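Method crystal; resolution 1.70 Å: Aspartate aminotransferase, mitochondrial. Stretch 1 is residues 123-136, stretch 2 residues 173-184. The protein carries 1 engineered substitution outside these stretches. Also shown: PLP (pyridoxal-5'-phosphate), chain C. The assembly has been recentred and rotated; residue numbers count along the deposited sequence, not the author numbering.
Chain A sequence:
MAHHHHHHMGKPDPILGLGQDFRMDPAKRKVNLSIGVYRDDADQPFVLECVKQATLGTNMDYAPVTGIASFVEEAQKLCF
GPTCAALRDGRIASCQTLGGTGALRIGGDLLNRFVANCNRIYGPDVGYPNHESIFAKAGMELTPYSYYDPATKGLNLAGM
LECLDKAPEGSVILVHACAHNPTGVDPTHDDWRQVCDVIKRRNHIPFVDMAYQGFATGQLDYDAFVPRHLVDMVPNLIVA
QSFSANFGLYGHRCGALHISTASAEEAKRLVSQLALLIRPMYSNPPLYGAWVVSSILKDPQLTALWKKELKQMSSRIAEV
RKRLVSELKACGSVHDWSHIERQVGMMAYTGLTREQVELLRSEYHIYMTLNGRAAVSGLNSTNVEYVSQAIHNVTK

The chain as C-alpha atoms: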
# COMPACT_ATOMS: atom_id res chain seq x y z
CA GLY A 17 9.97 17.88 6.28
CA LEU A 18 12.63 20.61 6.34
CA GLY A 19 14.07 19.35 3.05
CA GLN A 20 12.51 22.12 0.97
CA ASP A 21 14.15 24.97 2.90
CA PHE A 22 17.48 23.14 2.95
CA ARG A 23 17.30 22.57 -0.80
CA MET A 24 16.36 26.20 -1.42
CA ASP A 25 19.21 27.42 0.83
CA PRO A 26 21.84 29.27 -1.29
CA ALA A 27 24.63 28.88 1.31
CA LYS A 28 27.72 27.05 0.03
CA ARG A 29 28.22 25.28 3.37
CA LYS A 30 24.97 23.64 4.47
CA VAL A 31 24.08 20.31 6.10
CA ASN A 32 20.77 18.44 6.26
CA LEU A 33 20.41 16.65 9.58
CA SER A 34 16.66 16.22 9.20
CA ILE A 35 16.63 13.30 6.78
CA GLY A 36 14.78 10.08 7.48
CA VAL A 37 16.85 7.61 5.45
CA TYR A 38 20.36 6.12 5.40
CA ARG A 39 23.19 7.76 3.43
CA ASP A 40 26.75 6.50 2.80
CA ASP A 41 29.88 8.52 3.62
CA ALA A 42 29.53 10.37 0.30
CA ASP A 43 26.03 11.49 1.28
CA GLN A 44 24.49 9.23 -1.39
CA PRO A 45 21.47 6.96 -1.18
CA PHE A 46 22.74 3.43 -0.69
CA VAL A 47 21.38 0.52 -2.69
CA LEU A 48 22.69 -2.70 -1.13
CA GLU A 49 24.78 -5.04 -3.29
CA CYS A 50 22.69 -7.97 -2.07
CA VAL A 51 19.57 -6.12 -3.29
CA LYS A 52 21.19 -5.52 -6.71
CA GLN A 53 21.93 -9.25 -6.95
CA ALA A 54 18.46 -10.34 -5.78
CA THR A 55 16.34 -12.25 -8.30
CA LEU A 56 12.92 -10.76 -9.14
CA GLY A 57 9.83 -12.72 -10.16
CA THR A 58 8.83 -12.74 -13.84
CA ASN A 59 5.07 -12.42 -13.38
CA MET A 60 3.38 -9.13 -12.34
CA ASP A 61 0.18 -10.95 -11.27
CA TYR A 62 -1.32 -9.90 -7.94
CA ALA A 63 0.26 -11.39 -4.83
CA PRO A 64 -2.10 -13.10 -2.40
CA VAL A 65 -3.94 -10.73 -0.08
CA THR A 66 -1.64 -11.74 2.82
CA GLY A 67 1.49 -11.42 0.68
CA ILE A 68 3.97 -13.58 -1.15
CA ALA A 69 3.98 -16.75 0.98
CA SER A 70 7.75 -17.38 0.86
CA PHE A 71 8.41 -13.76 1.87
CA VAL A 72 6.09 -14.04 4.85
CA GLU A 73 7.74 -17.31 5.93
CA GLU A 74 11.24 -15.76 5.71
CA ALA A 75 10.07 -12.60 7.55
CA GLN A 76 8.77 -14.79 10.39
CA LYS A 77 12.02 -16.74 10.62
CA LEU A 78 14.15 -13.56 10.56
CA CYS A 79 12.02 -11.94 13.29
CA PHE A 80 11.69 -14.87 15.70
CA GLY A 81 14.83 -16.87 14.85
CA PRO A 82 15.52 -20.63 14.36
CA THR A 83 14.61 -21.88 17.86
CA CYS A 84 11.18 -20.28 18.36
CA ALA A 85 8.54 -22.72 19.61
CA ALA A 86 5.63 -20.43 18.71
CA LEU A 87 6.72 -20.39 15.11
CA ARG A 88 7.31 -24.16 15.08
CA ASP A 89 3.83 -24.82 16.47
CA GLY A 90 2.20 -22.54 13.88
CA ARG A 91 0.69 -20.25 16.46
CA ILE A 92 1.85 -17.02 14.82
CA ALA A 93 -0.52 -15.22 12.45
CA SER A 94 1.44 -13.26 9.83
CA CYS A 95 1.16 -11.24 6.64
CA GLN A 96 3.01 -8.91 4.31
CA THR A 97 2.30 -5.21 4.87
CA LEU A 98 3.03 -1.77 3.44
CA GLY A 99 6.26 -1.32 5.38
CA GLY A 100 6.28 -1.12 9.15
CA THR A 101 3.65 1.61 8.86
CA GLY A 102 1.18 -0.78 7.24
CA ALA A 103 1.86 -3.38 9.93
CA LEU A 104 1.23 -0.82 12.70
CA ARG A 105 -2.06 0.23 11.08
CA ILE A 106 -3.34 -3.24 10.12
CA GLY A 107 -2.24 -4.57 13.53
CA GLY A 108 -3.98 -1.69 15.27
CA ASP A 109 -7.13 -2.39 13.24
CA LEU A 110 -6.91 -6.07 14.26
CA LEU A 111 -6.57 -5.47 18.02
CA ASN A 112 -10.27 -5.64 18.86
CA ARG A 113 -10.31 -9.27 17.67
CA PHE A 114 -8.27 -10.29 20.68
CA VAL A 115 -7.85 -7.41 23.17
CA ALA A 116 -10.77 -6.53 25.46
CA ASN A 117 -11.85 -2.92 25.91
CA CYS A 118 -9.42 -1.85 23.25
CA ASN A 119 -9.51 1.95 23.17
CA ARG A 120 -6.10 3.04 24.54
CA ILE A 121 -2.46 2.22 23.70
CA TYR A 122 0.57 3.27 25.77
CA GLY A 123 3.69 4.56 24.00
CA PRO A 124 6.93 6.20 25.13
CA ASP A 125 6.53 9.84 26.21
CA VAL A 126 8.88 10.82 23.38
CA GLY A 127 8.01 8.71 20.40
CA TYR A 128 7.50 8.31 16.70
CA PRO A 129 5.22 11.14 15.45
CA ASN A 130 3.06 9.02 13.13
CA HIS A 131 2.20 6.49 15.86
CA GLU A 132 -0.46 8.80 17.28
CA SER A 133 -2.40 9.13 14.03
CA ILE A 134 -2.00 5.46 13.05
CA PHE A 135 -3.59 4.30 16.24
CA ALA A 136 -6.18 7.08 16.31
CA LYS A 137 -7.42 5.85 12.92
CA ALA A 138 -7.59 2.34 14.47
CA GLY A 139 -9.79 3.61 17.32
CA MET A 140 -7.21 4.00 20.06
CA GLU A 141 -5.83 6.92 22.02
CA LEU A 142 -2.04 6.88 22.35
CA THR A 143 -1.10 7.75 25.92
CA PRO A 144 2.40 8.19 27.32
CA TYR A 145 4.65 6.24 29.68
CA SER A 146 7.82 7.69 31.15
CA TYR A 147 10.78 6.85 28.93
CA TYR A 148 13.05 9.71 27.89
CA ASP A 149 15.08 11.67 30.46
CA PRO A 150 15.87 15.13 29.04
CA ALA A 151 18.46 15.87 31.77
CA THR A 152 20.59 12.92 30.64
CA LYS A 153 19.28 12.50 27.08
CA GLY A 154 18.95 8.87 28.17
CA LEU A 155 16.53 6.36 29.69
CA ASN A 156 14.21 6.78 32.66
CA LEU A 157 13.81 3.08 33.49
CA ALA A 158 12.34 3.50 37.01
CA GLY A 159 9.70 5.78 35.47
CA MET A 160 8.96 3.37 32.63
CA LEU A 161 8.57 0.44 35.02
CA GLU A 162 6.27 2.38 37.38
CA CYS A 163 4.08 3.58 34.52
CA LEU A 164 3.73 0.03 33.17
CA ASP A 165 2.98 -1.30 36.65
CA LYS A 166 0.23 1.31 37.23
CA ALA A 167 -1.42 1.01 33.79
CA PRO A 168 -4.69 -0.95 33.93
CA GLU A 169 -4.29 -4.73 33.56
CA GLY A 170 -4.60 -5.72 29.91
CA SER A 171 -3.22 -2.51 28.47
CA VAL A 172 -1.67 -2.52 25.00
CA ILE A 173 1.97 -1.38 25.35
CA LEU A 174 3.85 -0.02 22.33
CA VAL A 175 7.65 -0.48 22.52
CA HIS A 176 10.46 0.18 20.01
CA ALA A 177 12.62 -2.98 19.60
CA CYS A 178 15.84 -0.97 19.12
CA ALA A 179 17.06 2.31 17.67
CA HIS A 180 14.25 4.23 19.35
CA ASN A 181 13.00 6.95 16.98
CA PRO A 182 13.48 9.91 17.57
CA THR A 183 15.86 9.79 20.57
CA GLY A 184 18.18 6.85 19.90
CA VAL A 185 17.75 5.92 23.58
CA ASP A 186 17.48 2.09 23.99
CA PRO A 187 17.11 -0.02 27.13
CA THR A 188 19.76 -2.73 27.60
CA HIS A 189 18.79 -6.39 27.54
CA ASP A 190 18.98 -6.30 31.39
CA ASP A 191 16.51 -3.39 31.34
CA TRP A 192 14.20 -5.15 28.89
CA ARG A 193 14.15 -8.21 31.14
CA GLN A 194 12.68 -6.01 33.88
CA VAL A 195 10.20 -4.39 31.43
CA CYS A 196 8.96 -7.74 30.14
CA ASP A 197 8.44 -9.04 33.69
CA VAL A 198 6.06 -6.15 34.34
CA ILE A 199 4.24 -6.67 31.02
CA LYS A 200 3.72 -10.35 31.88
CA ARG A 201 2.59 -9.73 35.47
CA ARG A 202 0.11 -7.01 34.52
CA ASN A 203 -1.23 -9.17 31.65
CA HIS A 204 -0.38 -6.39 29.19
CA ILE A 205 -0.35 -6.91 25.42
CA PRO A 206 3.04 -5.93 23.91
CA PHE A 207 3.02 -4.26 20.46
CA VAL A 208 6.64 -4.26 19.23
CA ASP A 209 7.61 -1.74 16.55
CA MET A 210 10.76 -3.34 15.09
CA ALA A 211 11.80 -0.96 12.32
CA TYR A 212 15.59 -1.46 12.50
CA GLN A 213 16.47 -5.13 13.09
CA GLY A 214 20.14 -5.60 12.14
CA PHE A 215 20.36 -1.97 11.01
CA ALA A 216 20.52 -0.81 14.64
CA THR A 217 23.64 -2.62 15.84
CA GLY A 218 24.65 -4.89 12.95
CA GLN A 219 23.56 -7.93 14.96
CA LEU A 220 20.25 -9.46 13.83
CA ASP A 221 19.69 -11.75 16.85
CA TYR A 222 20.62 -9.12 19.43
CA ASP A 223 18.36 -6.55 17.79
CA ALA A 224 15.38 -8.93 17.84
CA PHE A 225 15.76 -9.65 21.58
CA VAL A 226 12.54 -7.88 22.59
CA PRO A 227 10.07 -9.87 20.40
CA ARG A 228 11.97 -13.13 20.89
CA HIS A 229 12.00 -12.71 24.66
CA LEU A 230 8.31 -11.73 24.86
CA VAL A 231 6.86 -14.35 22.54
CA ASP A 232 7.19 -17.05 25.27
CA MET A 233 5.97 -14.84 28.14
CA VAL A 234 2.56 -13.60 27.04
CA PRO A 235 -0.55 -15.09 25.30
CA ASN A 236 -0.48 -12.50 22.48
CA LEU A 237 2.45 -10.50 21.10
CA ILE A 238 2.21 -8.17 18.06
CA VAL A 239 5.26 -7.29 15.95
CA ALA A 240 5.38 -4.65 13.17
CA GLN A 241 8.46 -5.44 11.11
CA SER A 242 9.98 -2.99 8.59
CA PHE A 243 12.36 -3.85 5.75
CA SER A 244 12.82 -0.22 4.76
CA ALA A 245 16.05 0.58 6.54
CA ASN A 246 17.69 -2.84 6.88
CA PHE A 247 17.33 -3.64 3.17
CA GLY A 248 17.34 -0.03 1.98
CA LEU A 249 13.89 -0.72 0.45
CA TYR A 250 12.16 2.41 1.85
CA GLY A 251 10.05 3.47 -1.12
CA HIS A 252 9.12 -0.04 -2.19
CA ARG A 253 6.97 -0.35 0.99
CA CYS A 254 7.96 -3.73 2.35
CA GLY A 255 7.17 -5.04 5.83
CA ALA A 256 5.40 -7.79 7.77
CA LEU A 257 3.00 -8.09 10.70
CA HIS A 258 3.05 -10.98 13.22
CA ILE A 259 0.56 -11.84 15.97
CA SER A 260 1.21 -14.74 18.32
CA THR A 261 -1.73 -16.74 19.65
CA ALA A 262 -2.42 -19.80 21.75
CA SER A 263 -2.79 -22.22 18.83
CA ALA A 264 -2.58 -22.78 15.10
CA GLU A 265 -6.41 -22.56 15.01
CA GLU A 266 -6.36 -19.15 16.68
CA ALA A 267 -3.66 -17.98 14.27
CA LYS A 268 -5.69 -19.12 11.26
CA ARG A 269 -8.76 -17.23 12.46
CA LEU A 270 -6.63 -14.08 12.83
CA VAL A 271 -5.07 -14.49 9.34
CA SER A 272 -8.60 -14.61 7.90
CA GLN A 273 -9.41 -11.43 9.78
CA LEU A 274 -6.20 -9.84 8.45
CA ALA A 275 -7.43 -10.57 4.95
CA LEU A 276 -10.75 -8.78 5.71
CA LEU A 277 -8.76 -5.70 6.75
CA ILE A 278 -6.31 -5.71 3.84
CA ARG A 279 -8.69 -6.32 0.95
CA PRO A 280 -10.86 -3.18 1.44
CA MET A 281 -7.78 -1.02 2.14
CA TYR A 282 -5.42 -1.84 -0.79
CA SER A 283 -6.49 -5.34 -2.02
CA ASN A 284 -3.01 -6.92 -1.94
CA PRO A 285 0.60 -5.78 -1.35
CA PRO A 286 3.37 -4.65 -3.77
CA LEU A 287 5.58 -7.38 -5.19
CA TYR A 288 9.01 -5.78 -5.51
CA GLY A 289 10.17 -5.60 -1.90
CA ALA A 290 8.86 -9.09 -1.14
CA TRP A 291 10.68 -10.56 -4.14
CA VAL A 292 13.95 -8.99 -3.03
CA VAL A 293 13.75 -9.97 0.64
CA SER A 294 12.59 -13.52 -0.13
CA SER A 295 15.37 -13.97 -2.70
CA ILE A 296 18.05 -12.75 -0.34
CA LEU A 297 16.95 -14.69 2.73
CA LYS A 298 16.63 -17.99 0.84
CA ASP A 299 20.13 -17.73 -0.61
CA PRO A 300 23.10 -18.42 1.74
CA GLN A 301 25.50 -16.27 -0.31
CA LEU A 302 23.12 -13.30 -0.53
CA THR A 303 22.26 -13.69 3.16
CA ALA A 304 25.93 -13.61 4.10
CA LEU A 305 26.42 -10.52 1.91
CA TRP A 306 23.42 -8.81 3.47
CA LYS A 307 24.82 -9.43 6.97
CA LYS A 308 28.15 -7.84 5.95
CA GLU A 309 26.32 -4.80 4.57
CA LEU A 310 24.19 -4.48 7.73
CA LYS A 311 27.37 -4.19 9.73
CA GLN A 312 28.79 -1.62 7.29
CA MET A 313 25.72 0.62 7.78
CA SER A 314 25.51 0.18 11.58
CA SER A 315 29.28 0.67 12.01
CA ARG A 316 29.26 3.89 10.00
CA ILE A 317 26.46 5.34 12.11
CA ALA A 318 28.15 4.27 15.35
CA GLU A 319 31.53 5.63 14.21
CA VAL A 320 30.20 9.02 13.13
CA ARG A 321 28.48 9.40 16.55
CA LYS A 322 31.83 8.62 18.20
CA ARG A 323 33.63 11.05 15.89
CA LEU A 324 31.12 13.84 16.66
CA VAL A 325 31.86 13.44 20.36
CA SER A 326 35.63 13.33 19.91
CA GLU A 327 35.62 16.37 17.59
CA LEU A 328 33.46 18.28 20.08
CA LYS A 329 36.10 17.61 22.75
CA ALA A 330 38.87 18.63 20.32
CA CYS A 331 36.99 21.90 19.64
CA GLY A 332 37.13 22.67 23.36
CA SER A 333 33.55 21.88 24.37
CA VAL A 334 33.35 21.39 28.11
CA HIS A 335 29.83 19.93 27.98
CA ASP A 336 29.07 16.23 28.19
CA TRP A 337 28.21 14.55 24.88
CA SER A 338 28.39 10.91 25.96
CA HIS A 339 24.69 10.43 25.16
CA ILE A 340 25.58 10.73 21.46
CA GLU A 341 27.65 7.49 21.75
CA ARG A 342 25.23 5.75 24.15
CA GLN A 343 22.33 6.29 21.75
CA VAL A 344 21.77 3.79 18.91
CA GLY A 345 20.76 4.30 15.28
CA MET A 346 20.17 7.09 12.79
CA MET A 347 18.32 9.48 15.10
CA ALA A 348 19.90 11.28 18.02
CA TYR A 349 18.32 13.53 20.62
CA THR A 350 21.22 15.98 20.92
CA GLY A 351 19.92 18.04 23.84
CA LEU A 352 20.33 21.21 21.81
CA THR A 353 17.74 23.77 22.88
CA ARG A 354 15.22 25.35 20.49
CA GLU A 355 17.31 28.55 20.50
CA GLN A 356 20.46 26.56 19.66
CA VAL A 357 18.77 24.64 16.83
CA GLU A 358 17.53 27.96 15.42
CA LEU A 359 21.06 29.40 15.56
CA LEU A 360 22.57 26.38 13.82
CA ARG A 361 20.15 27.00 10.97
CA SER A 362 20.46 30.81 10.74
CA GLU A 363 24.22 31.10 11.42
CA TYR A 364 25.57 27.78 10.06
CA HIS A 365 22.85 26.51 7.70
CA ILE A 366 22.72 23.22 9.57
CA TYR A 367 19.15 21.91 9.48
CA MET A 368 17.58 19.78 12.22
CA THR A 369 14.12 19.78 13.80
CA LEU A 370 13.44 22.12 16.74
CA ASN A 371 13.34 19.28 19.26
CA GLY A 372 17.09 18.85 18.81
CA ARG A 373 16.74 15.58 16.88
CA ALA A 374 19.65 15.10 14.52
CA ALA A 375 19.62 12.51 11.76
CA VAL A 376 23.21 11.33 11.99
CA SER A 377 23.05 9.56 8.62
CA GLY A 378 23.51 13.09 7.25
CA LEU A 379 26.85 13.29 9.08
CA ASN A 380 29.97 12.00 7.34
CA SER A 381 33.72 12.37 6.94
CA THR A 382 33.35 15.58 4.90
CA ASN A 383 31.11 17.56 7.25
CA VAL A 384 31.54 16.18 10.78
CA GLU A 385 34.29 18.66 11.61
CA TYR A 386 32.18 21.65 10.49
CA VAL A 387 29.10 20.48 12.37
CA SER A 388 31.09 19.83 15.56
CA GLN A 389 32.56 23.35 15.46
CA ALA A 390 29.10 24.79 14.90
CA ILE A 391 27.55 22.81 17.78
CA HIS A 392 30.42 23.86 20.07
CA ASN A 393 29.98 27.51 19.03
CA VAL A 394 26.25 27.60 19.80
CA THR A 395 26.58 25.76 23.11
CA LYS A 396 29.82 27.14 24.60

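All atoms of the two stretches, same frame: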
# COMPACT_ATOMS: atom_id res chain seq x y z
N GLY A 123 2.45 4.46 24.78
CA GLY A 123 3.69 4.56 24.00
C GLY A 123 4.68 5.41 24.78
O GLY A 123 4.31 6.09 25.74
N PRO A 124 5.96 5.40 24.37
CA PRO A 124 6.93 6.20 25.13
C PRO A 124 6.60 7.69 25.04
O PRO A 124 6.10 8.15 24.00
CB PRO A 124 8.29 5.88 24.45
CG PRO A 124 7.93 5.37 23.07
CD PRO A 124 6.56 4.70 23.21
N ASP A 125 6.89 8.42 26.11
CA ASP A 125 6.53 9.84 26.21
C ASP A 125 7.11 10.66 25.06
O ASP A 125 6.46 11.57 24.55
CB ASP A 125 6.96 10.42 27.58
CG ASP A 125 8.44 10.20 27.91
OD1 ASP A 125 9.23 9.73 27.08
OD2 ASP A 125 8.80 10.53 29.05
N VAL A 126 8.31 10.30 24.63
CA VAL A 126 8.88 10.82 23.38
C VAL A 126 8.91 9.67 22.40
O VAL A 126 9.56 8.65 22.63
CB VAL A 126 10.31 11.39 23.56
CG1 VAL A 126 10.85 11.88 22.22
CG2 VAL A 126 10.31 12.49 24.59
N GLY A 127 8.16 9.81 21.32
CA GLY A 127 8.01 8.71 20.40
C GLY A 127 7.92 9.13 18.94
O GLY A 127 8.16 10.28 18.56
N TYR A 128 7.57 8.15 18.13
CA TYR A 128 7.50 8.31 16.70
C TYR A 128 6.21 9.05 16.33
O TYR A 128 5.11 8.60 16.67
CB TYR A 128 7.57 6.92 16.08
CG TYR A 128 7.51 6.85 14.59
CD1 TYR A 128 8.52 7.38 13.81
CD2 TYR A 128 6.46 6.17 13.97
CE1 TYR A 128 8.46 7.28 12.40
CE2 TYR A 128 6.39 6.07 12.60
CZ TYR A 128 7.40 6.62 11.82
OH TYR A 128 7.33 6.50 10.46
N PRO A 129 6.34 10.23 15.70
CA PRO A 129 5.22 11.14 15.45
C PRO A 129 4.01 10.46 14.81
O PRO A 129 2.89 10.73 15.22
CB PRO A 129 5.83 12.18 14.51
CG PRO A 129 7.28 12.24 14.96
CD PRO A 129 7.63 10.81 15.28
N ASN A 130 4.22 9.57 13.84
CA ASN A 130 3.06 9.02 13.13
C ASN A 130 2.29 7.98 13.95
O ASN A 130 1.15 7.65 13.60
CB ASN A 130 3.51 8.39 11.79
CG ASN A 130 2.34 8.18 10.77
OD1 ASN A 130 1.35 8.91 10.75
ND2 ASN A 130 2.50 7.16 9.93
N HIS A 131 2.87 7.50 15.05
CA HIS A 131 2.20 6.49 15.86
C HIS A 131 0.85 7.00 16.36
O HIS A 131 -0.14 6.26 16.39
CB HIS A 131 3.06 6.06 17.07
CG HIS A 131 4.05 4.98 16.76
ND1 HIS A 131 5.20 4.80 17.49
CD2 HIS A 131 4.04 4.01 15.82
CE1 HIS A 131 5.87 3.78 17.00
NE2 HIS A 131 5.20 3.28 15.99
N GLU A 132 0.79 8.28 16.73
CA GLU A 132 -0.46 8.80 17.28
C GLU A 132 -1.61 8.69 16.27
O GLU A 132 -2.69 8.21 16.59
CB GLU A 132 -0.31 10.26 17.71
CG GLU A 132 -1.54 10.76 18.44
CD GLU A 132 -1.35 12.13 19.08
OE1 GLU A 132 -0.76 13.01 18.42
OE2 GLU A 132 -1.76 12.31 20.25
N SER A 133 -1.36 9.14 15.05
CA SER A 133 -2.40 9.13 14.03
C SER A 133 -2.77 7.71 13.60
O SER A 133 -3.95 7.41 13.38
CB SER A 133 -1.97 9.93 12.80
OG SER A 133 -3.11 9.99 11.92
N ILE A 134 -1.76 6.87 13.42
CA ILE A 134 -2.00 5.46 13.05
C ILE A 134 -2.99 4.84 14.01
O ILE A 134 -4.01 4.27 13.61
CB ILE A 134 -0.69 4.64 13.09
CG1 ILE A 134 0.25 5.04 11.93
CG2 ILE A 134 -0.98 3.14 12.95
CD1 ILE A 134 1.70 4.53 12.10
N PHE A 135 -2.72 4.98 15.31
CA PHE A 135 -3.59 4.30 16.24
C PHE A 135 -4.89 5.04 16.45
O PHE A 135 -5.89 4.40 16.71
CB PHE A 135 -2.81 4.05 17.54
CG PHE A 135 -1.79 2.95 17.37
CD1 PHE A 135 -2.21 1.63 17.20
CD2 PHE A 135 -0.42 3.24 17.32
CE1 PHE A 135 -1.30 0.62 16.99
CE2 PHE A 135 0.51 2.22 17.13
CZ PHE A 135 0.06 0.91 16.97
N ALA A 136 -4.91 6.36 16.26
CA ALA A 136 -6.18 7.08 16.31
C ALA A 136 -7.13 6.56 15.24
O ALA A 136 -8.32 6.32 15.49
CB ALA A 136 -5.97 8.59 16.14
N ILE A 173 0.76 -2.15 25.07
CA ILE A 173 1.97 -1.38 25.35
C ILE A 173 2.86 -1.38 24.13
O ILE A 173 3.38 -2.43 23.75
CB ILE A 173 2.77 -1.97 26.53
CG1 ILE A 173 1.88 -2.17 27.77
CG2 ILE A 173 4.01 -1.10 26.87
CD1 ILE A 173 1.38 -0.88 28.43
N LEU A 174 3.00 -0.22 23.51
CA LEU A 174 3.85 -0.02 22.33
C LEU A 174 5.31 0.18 22.74
O LEU A 174 5.59 1.08 23.53
CB LEU A 174 3.37 1.20 21.55
CG LEU A 174 4.07 1.56 20.24
CD1 LEU A 174 3.84 0.43 19.24
CD2 LEU A 174 3.46 2.86 19.72
N VAL A 175 6.22 -0.63 22.20
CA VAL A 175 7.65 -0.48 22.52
C VAL A 175 8.46 -0.53 21.23
O VAL A 175 8.11 -1.27 20.30
CB VAL A 175 8.17 -1.58 23.49
CG1 VAL A 175 7.46 -1.49 24.87
CG2 VAL A 175 8.05 -2.99 22.88
N HIS A 176 9.55 0.24 21.17
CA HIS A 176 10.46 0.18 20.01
C HIS A 176 11.49 -0.93 20.28
O HIS A 176 12.09 -0.93 21.35
CB HIS A 176 11.19 1.51 19.78
CG HIS A 176 10.29 2.69 19.52
ND1 HIS A 176 10.62 3.67 18.60
CD2 HIS A 176 9.11 3.07 20.07
CE1 HIS A 176 9.67 4.59 18.59
NE2 HIS A 176 8.75 4.25 19.47
N ALA A 177 11.72 -1.85 19.35
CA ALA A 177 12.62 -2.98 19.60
C ALA A 177 14.07 -2.55 19.83
O ALA A 177 14.77 -3.14 20.64
CB ALA A 177 12.56 -3.97 18.45
N CYS A 178 14.48 -1.54 19.08
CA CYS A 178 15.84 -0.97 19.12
C CYS A 178 15.88 0.24 18.21
O CYS A 178 14.95 0.44 17.40
CB CYS A 178 16.92 -1.97 18.71
SG CYS A 178 16.65 -2.83 17.15
N ALA A 179 16.94 1.02 18.34
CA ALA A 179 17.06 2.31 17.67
C ALA A 179 15.76 3.13 17.82
O ALA A 179 15.12 3.52 16.83
CB ALA A 179 17.47 2.15 16.18
N HIS A 180 15.39 3.38 19.07
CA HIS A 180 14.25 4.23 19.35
C HIS A 180 14.28 5.50 18.49
O HIS A 180 15.30 6.19 18.40
CB HIS A 180 14.22 4.58 20.83
CG HIS A 180 13.06 5.44 21.22
ND1 HIS A 180 13.13 6.82 21.26
CD2 HIS A 180 11.79 5.12 21.57
CE1 HIS A 180 11.96 7.31 21.62
NE2 HIS A 180 11.13 6.30 21.82
N ASN A 181 13.16 5.77 17.82
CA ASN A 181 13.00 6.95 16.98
C ASN A 181 12.00 7.84 17.72
O ASN A 181 10.83 7.46 17.91
CB ASN A 181 12.52 6.53 15.56
CG ASN A 181 12.33 7.70 14.59
OD1 ASN A 181 12.37 8.87 14.96
ND2 ASN A 181 12.08 7.36 13.34
N PRO A 182 12.40 9.07 18.08
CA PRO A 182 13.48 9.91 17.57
C PRO A 182 14.73 10.08 18.45
O PRO A 182 15.61 10.83 18.04
CB PRO A 182 12.78 11.26 17.44
CG PRO A 182 11.92 11.30 18.70
CD PRO A 182 11.48 9.85 18.93
N THR A 183 14.82 9.42 19.60
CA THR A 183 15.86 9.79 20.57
C THR A 183 17.14 8.97 20.45
O THR A 183 18.21 9.44 20.85
CB THR A 183 15.36 9.65 22.02
OG1 THR A 183 15.28 8.25 22.34
CG2 THR A 183 13.99 10.31 22.18
N GLY A 184 17.04 7.76 19.90
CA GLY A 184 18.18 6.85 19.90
C GLY A 184 18.40 6.16 21.24
O GLY A 184 19.29 5.32 21.39
N1 PLP C . 8.28 2.88 13.08
C2 PLP C . 9.46 3.54 13.32
C2A PLP C . 9.95 3.59 14.73
C3 PLP C . 10.16 4.15 12.29
O3 PLP C . 11.33 4.83 12.51
C4 PLP C . 9.68 4.07 10.99
C4A PLP C . 10.57 4.53 9.87
O4A PLP C . 10.70 5.74 9.67
C5 PLP C . 8.49 3.40 10.73
C6 PLP C . 7.80 2.78 11.78
C5A PLP C . 7.92 3.32 9.32
O4P PLP C . 8.62 2.40 8.55
P PLP C . 8.17 2.02 7.11
O1P PLP C . 8.83 2.91 6.10
O2P PLP C . 6.67 2.12 6.99
O3P PLP C . 8.63 0.59 6.93
O HOH W 1 6.39 5.85 19.63

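No clear direct hydrogen bond joins the two stretches; packing, one water and the cofactor hold them over 568 Å² of buried surface. Leu174, the largest contributor, points from its strand toward helix 129-136. Leu174 CD2 lies over one face of the His131 ring, 3.7 Å from the ring centroid, a CH-pi contact, and also meets Phe135 CE2 at 4.0 Å. His131 and Phe135, one helical turn apart, both point toward the strand, and both rings meet the same methyl of Leu174, CD2. Gly123 CA lies 4.0 Å from Leu174 O; a CB on Gly123 would be crowded by the neighbouring Pro124 CD, at 3.2 Å.

Val126, a t rotamer, sets CG1 against Pro182 CG (3.7 Å) and Thr183 CG2 (3.5 Å), an apolar patch on the loop side. Val126 O lies at the edge of the His180 ring, 2.9 Å from His180 NE2, while His180 ND1 and Thr183 OG1 share a hydrogen bond (2.8 Å) that steadies the ring. Pro124 points toward the second stretch, its CG 3.6 Å from His180 NE2 and 3.9 Å from His176 NE2.

Water 1 joins polar atoms of the interface: it accepts from Tyr128 N (3.0 Å) and bonds His131 ND1 (2.7 Å) and His176 NE2 (2.9 Å). PLP adds a further link: Asn181 ND2 donates to PLP O3 (2.8 Å), while the Tyr128 ring lays one face against the cofactor.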